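Local structure of DUF1993 domain-containing protein (Shewanella denitrificans, 2OQM) at residues V27-M32 / H153-L158. The protein is of unknown function but belongs to the DinB family, whose members share a four-helix bundle fold. Sequence-based numbering, arbitrary orientation.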
# COMPACT_ATOMS: atom_id res chain seq x y z
N VAL A 27 -12.01 -7.71 -3.70
CA VAL A 27 -11.95 -7.26 -5.07
C VAL A 27 -10.56 -6.63 -5.38
O VAL A 27 -9.85 -7.08 -6.28
CB VAL A 27 -13.08 -6.32 -5.36
CG1 VAL A 27 -13.01 -5.80 -6.83
CG2 VAL A 27 -14.44 -7.05 -5.06
N GLN A 28 -10.15 -5.65 -4.61
CA GLN A 28 -8.88 -4.96 -4.89
C GLN A 28 -7.67 -5.81 -4.61
O GLN A 28 -6.70 -5.76 -5.37
CB GLN A 28 -8.81 -3.55 -4.23
CG GLN A 28 -7.52 -2.81 -4.49
CD GLN A 28 -7.28 -2.39 -5.93
OE1 GLN A 28 -8.16 -2.46 -6.82
NE2 GLN A 28 -6.07 -1.91 -6.16
N PHE A 29 -7.72 -6.67 -3.60
CA PHE A 29 -6.60 -7.57 -3.37
C PHE A 29 -6.46 -8.61 -4.48
O PHE A 29 -5.32 -9.01 -4.80
CB PHE A 29 -6.75 -8.37 -2.08
CG PHE A 29 -6.59 -7.57 -0.79
CD1 PHE A 29 -6.14 -6.26 -0.77
CD2 PHE A 29 -6.82 -8.21 0.43
CE1 PHE A 29 -5.97 -5.58 0.46
CE2 PHE A 29 -6.65 -7.56 1.62
CZ PHE A 29 -6.22 -6.22 1.63
N SER A 30 -7.58 -9.10 -5.01
CA SER A 30 -7.53 -9.98 -6.19
C SER A 30 -6.90 -9.29 -7.42
O SER A 30 -6.13 -9.87 -8.13
CB SER A 30 -8.94 -10.50 -6.56
OG SER A 30 -9.48 -11.35 -5.52
N LYS A 31 -7.29 -8.06 -7.68
CA LYS A 31 -6.67 -7.26 -8.71
C LYS A 31 -5.19 -7.13 -8.53
O LYS A 31 -4.43 -7.32 -9.46
CB LYS A 31 -7.28 -5.86 -8.74
CG LYS A 31 -6.79 -5.03 -9.92
CD LYS A 31 -7.37 -3.58 -9.94
CE LYS A 31 -6.93 -2.81 -11.17
NZ LYS A 31 -7.23 -1.37 -11.03
N MSE A 32 -4.75 -6.80 -7.33
CA MSE A 32 -3.33 -6.58 -7.08
C MSE A 32 -2.56 -7.90 -7.19
O MSE A 32 -1.40 -7.89 -7.59
CB MSE A 32 -3.12 -5.98 -5.72
CG MSE A 32 -3.62 -4.53 -5.55
SE MSE A 32 -2.78 -3.35 -6.84
CE MSE A 32 -0.93 -3.71 -6.33
N HIS A 153 -3.90 -2.21 9.06
CA HIS A 153 -3.05 -3.38 9.13
C HIS A 153 -2.97 -4.15 7.79
O HIS A 153 -1.92 -4.09 7.09
CB HIS A 153 -3.50 -4.30 10.26
CG HIS A 153 -2.43 -5.24 10.74
ND1 HIS A 153 -2.16 -6.46 10.14
CD2 HIS A 153 -1.56 -5.15 11.78
CE1 HIS A 153 -1.16 -7.05 10.77
NE2 HIS A 153 -0.78 -6.28 11.77
N ALA A 154 -4.08 -4.79 7.40
CA ALA A 154 -4.15 -5.62 6.21
C ALA A 154 -3.85 -4.84 4.94
O ALA A 154 -3.03 -5.27 4.12
CB ALA A 154 -5.52 -6.36 6.08
N ILE A 155 -4.48 -3.69 4.73
CA ILE A 155 -4.22 -2.97 3.49
C ILE A 155 -2.76 -2.49 3.37
O ILE A 155 -2.08 -2.74 2.38
CB ILE A 155 -5.25 -1.81 3.25
CG1 ILE A 155 -6.66 -2.42 2.95
CG2 ILE A 155 -4.81 -0.99 2.07
CD1 ILE A 155 -7.87 -1.43 3.02
N PRO A 156 -2.24 -1.78 4.38
CA PRO A 156 -0.80 -1.39 4.28
C PRO A 156 0.13 -2.53 4.06
O PRO A 156 1.08 -2.38 3.32
CB PRO A 156 -0.52 -0.73 5.62
CG PRO A 156 -1.89 -0.18 6.05
CD PRO A 156 -2.92 -1.17 5.54
N ASN A 157 -0.12 -3.67 4.70
CA ASN A 157 0.75 -4.80 4.57
C ASN A 157 0.73 -5.43 3.17
O ASN A 157 1.77 -5.85 2.62
CB ASN A 157 0.37 -5.87 5.60
CG ASN A 157 1.13 -5.72 6.95
OD1 ASN A 157 2.24 -5.24 6.98
ND2 ASN A 157 0.49 -6.15 8.05
N LEU A 158 -0.44 -5.54 2.59
CA LEU A 158 -0.57 -6.11 1.25
C LEU A 158 0.25 -5.27 0.28
O LEU A 158 1.04 -5.80 -0.49
CB LEU A 158 -2.04 -6.11 0.81
CG LEU A 158 -2.53 -6.79 -0.47
CD1 LEU A 158 -2.44 -5.83 -1.60
CD2 LEU A 158 -1.87 -8.08 -0.75
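Phe-29 and Leu-158 form an apolar helix-to-helix contact in the buried core of the helical bundle, joining the long helix 13-50 to helix 146-172. The two short segments run almost parallel, 12° apart, with axes 11.8 Å from each other, a separation bridged mainly by side chains. Phe-29 does most of the reaching. Its CG stands anti to the carbonyl carbon (chi1 -71°), which swings the ring out toward helix 146-172. Leu-158 comes from the other helix and slides past in the opposite sense, placing its CG over one face of the ring in a CH-pi contact, 4.0 Å from the ring centroid of Phe-29 and 24° off the normal. The overlap is offset toward the rim, where CD1 of Phe-29 lies 3.7 Å from CG of Leu-158. At the far end of the ring, CZ of Phe-29 meets CG1 of Ile-155 at 4.0 Å, the two side chains crossing at about a right angle, and the backbone O of Ala-154 lies obliquely to the same ring tip. One turn along, selenomethionine Met-32 adds a looser touch, its CB 4.2 Å from CD1 of Leu-158. Thr-79 and Ala-80 of helix 69-87 also pack against Leu-158 and Phe-29, respectively, tying a third helix into the same core. Cutting Phe-29 back to an alanine is likely to open a gap between the helices and leave Leu-158 CG and Ile-155 CG1 without the ring they pack on. With neither charge pairing nor hydrogen bonding between the two segments, their cohesion here probably rests on dispersion and the exclusion of water, as expected of an apolar bundle core.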